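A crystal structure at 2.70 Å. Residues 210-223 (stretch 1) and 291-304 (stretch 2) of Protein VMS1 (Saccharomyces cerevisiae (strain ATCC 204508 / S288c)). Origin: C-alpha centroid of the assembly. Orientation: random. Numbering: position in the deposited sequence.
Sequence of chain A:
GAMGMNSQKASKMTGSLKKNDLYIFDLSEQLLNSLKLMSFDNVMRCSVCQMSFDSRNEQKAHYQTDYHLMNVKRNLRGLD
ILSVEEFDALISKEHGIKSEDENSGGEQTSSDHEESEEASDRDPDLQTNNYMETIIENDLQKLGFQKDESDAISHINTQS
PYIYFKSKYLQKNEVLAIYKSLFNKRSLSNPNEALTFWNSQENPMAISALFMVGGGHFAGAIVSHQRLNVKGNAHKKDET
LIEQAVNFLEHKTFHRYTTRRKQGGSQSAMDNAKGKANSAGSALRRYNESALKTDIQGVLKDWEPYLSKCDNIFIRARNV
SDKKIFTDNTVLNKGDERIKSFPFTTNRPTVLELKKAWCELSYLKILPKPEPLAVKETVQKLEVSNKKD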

# COMPACT_ATOMS: atom_id res chain seq x y z
N LEU A 210 5.55 2.41 -0.16
CA LEU A 210 5.66 2.54 -1.62
C LEU A 210 6.96 3.26 -1.98
O LEU A 210 7.22 4.36 -1.47
CB LEU A 210 4.47 3.29 -2.21
CG LEU A 210 3.04 2.91 -1.78
CD1 LEU A 210 2.03 3.97 -2.27
CD2 LEU A 210 2.65 1.60 -2.35
N PHE A 211 7.74 2.65 -2.86
CA PHE A 211 9.06 3.14 -3.26
C PHE A 211 9.23 2.97 -4.77
O PHE A 211 9.01 1.88 -5.30
CB PHE A 211 10.16 2.39 -2.51
CG PHE A 211 10.19 2.69 -1.02
CD1 PHE A 211 10.60 3.95 -0.56
CD2 PHE A 211 9.80 1.73 -0.09
CE1 PHE A 211 10.62 4.24 0.80
CE2 PHE A 211 9.83 2.02 1.28
CZ PHE A 211 10.23 3.27 1.73
N MSE A 212 9.61 4.05 -5.45
CA MSE A 212 10.08 3.97 -6.82
C MSE A 212 11.38 4.75 -6.99
O MSE A 212 11.49 5.88 -6.52
CB MSE A 212 9.06 4.54 -7.79
CG MSE A 212 7.69 3.94 -7.72
SE MSE A 212 6.48 5.02 -8.82
CE MSE A 212 4.78 4.30 -8.21
N VAL A 213 12.35 4.17 -7.68
CA VAL A 213 13.61 4.84 -7.97
C VAL A 213 13.93 4.59 -9.43
O VAL A 213 13.57 3.56 -9.99
CB VAL A 213 14.78 4.36 -7.06
CG1 VAL A 213 15.08 2.90 -7.30
CG2 VAL A 213 16.03 5.16 -7.28
N GLY A 214 14.58 5.56 -10.06
CA GLY A 214 15.03 5.35 -11.41
C GLY A 214 15.48 6.63 -12.08
O GLY A 214 14.83 7.67 -11.95
N GLY A 215 16.59 6.55 -12.81
CA GLY A 215 17.09 7.73 -13.50
C GLY A 215 17.45 8.86 -12.56
O GLY A 215 17.30 10.03 -12.93
N GLY A 216 17.91 8.56 -11.35
CA GLY A 216 18.32 9.58 -10.43
C GLY A 216 17.20 10.14 -9.59
O GLY A 216 17.47 10.94 -8.67
N HIS A 217 15.96 9.74 -9.86
CA HIS A 217 14.78 10.17 -9.11
C HIS A 217 14.36 9.12 -8.10
O HIS A 217 14.43 7.91 -8.36
CB HIS A 217 13.58 10.44 -10.04
CG HIS A 217 13.84 11.48 -11.08
ND1 HIS A 217 13.75 12.83 -10.83
CD2 HIS A 217 14.18 11.36 -12.39
CE1 HIS A 217 14.03 13.50 -11.94
NE2 HIS A 217 14.29 12.63 -12.90
N PHE A 218 13.89 9.59 -6.95
CA PHE A 218 13.32 8.76 -5.91
C PHE A 218 12.00 9.37 -5.47
O PHE A 218 11.87 10.60 -5.43
CB PHE A 218 14.28 8.64 -4.72
CG PHE A 218 13.68 7.99 -3.53
CD1 PHE A 218 13.64 6.59 -3.43
CD2 PHE A 218 13.16 8.76 -2.49
CE1 PHE A 218 13.08 5.97 -2.29
CE2 PHE A 218 12.59 8.14 -1.35
CZ PHE A 218 12.56 6.74 -1.25
N ALA A 219 11.03 8.51 -5.17
CA ALA A 219 9.83 8.86 -4.41
C ALA A 219 9.46 7.70 -3.50
O ALA A 219 9.38 6.55 -3.96
CB ALA A 219 8.65 9.20 -5.33
N GLY A 220 9.26 7.98 -2.22
CA GLY A 220 8.78 6.99 -1.29
C GLY A 220 7.63 7.55 -0.47
O GLY A 220 7.48 8.77 -0.31
N ALA A 221 6.79 6.64 0.04
CA ALA A 221 5.71 7.04 0.93
C ALA A 221 5.32 5.89 1.85
O ALA A 221 5.49 4.72 1.50
CB ALA A 221 4.50 7.53 0.13
N ILE A 222 4.83 6.23 3.04
CA ILE A 222 4.12 5.30 3.92
C ILE A 222 2.63 5.63 3.79
O ILE A 222 2.20 6.72 4.16
CB ILE A 222 4.59 5.41 5.38
CG1 ILE A 222 6.10 5.13 5.53
CG2 ILE A 222 3.80 4.48 6.28
CD1 ILE A 222 6.56 3.74 5.06
N VAL A 223 1.84 4.70 3.25
CA VAL A 223 0.43 4.95 2.95
C VAL A 223 -0.43 4.26 4.00
O VAL A 223 -0.20 3.09 4.34
CB VAL A 223 0.06 4.48 1.53
CG1 VAL A 223 0.35 2.98 1.36
CG2 VAL A 223 -1.42 4.78 1.23
N ALA A 291 25.23 7.65 -5.52
CA ALA A 291 25.17 8.60 -4.42
C ALA A 291 23.75 8.76 -3.90
O ALA A 291 23.57 9.21 -2.76
CB ALA A 291 25.72 9.96 -4.84
N LEU A 292 22.75 8.39 -4.71
CA LEU A 292 21.38 8.27 -4.23
C LEU A 292 21.27 7.27 -3.08
O LEU A 292 20.40 7.41 -2.21
CB LEU A 292 20.48 7.84 -5.39
CG LEU A 292 19.01 8.28 -5.43
CD1 LEU A 292 18.83 9.61 -4.75
CD2 LEU A 292 18.58 8.39 -6.87
N LYS A 293 22.16 6.27 -3.06
CA LYS A 293 22.04 5.15 -2.14
C LYS A 293 22.02 5.59 -0.67
O LYS A 293 21.21 5.08 0.11
CB LYS A 293 23.19 4.17 -2.38
CG LYS A 293 23.10 2.90 -1.57
CD LYS A 293 24.42 2.16 -1.59
CE LYS A 293 24.33 0.84 -0.85
NZ LYS A 293 25.56 0.03 -1.10
N THR A 294 22.90 6.51 -0.28
CA THR A 294 22.90 6.93 1.12
C THR A 294 21.66 7.76 1.44
O THR A 294 21.03 7.54 2.49
CB THR A 294 24.19 7.70 1.48
OG1 THR A 294 24.31 8.86 0.66
CG2 THR A 294 25.41 6.84 1.24
N ASP A 295 21.29 8.69 0.55
CA ASP A 295 20.02 9.41 0.69
C ASP A 295 18.85 8.46 0.95
O ASP A 295 18.02 8.71 1.84
CB ASP A 295 19.73 10.24 -0.56
CG ASP A 295 20.65 11.44 -0.70
OD1 ASP A 295 20.90 12.13 0.31
OD2 ASP A 295 21.14 11.69 -1.82
N ILE A 296 18.75 7.38 0.18
CA ILE A 296 17.59 6.50 0.33
C ILE A 296 17.72 5.66 1.59
O ILE A 296 16.75 5.47 2.33
CB ILE A 296 17.40 5.63 -0.92
CG1 ILE A 296 16.84 6.46 -2.08
CG2 ILE A 296 16.49 4.43 -0.61
CD1 ILE A 296 17.06 5.84 -3.45
N GLN A 297 18.93 5.17 1.86
CA GLN A 297 19.12 4.47 3.12
C GLN A 297 18.81 5.37 4.30
O GLN A 297 18.41 4.87 5.36
CB GLN A 297 20.54 3.91 3.17
CG GLN A 297 20.66 2.78 2.19
CD GLN A 297 21.98 2.08 2.23
OE1 GLN A 297 22.08 0.96 1.73
NE2 GLN A 297 23.01 2.72 2.78
N GLY A 298 18.96 6.68 4.15
CA GLY A 298 18.53 7.59 5.19
C GLY A 298 17.03 7.62 5.39
O GLY A 298 16.55 7.66 6.53
N VAL A 299 16.27 7.63 4.29
CA VAL A 299 14.81 7.59 4.41
C VAL A 299 14.37 6.28 5.03
O VAL A 299 13.43 6.24 5.82
CB VAL A 299 14.13 7.79 3.04
CG1 VAL A 299 12.62 7.67 3.19
CG2 VAL A 299 14.49 9.14 2.44
N LEU A 300 15.04 5.17 4.69
CA LEU A 300 14.60 3.88 5.22
C LEU A 300 14.82 3.79 6.72
O LEU A 300 13.92 3.39 7.46
CB LEU A 300 15.30 2.73 4.49
CG LEU A 300 15.00 2.60 3.00
CD1 LEU A 300 15.60 1.34 2.40
CD2 LEU A 300 13.51 2.67 2.76
N LYS A 301 16.01 4.18 7.19
CA LYS A 301 16.24 4.29 8.63
C LYS A 301 15.24 5.25 9.26
O LYS A 301 14.63 4.94 10.29
CB LYS A 301 17.68 4.72 8.92
CG LYS A 301 17.99 5.03 10.40
CD LYS A 301 18.43 3.81 11.22
CE LYS A 301 19.88 3.47 10.94
NZ LYS A 301 20.36 2.27 11.72
N ASP A 302 15.01 6.39 8.63
CA ASP A 302 14.07 7.35 9.20
C ASP A 302 12.67 6.75 9.38
O ASP A 302 11.97 7.10 10.33
CB ASP A 302 14.04 8.59 8.32
CG ASP A 302 13.64 9.81 9.07
OD1 ASP A 302 12.86 9.68 10.05
OD2 ASP A 302 14.10 10.91 8.68
N TRP A 303 12.27 5.83 8.50
CA TRP A 303 10.93 5.25 8.54
C TRP A 303 10.92 3.85 9.11
O TRP A 303 9.89 3.17 9.04
CB TRP A 303 10.31 5.24 7.14
CG TRP A 303 9.97 6.58 6.60
CD1 TRP A 303 10.00 7.77 7.27
CD2 TRP A 303 9.57 6.88 5.26
NE1 TRP A 303 9.62 8.80 6.42
CE2 TRP A 303 9.36 8.28 5.18
CE3 TRP A 303 9.36 6.10 4.12
CZ2 TRP A 303 8.94 8.91 4.01
CZ3 TRP A 303 8.93 6.73 2.95
CH2 TRP A 303 8.72 8.12 2.90
N GLU A 304 12.03 3.41 9.69
CA GLU A 304 12.15 2.06 10.24
C GLU A 304 10.96 1.62 11.10
O GLU A 304 10.50 0.48 10.93
CB GLU A 304 13.48 1.99 11.00
CG GLU A 304 13.80 0.70 11.76
CD GLU A 304 15.24 0.72 12.32
OE1 GLU A 304 15.98 -0.28 12.15
OE2 GLU A 304 15.65 1.76 12.90

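A β-hairpin (strands 210-214 and 217-223) packs one face against the helix of stretch 2, which ends at Asp302; the helix runs antiparallel to the first strand (174°, closest approach 11.6 Å) and nearly parallel to the second (6°, 10.3 Å). The hairpin is held by backbone hydrogen bonds in reciprocal pairs, such as Leu210 N to Ala221 O and Ala221 N to Leu210 O (both 2.8 Å). No hydrogen bond joins hairpin and helix: the 493 Å² buried between them is sealed chiefly by apolar side chains. Along the first strand, Leu210 and Met212 (selenomethionine) make no contact with the helix, whereas Phe211 and Val213 point toward it. The Phe211 ring reaches Leu300 (CZ to CD2, 3.5 Å) and meets Trp303 rim to rim (CE1 to CZ3, 3.7 Å), with planes at 33° and no face-on stacking. Val213 CG2 lies 4.1 Å from Leu292 CD2 and 4.0 Å from Ile296 CD1, bridging successive helical turns. A type I' turn from Gly214 to His217 reverses the chain; Gly215 and Gly216 have the positive phi that glycine readily adopts. Gly216 O packs against Leu292 CD2 (3.3 Å), a van der Waals contact, since a methyl carbon offers no polar hydrogen. On the second strand, Phe218 (chi1 t) lays one ring face against Ile296, whose CG1 sits 3.8 Å from the ring centroid in a CH-pi contact; Phe218 CE2 also approaches Val299 CG2 (4.4 Å). Gly220 leaves room for aromatic rings: a CB there would lie 2.6 Å from Phe211 CE1 and tight against Trp303 CZ3 (3.5 Å). The indole edge instead meets backbone, with Trp303 CH2 3.5 Å from Gly220 O and Trp303 CZ3 3.6 Å from Ala221 N. Finally, Ile222 covers a face of the same indole, its CG1 4.1 Å from the centroid of the Trp303 six-membered ring, a second CH-pi contact.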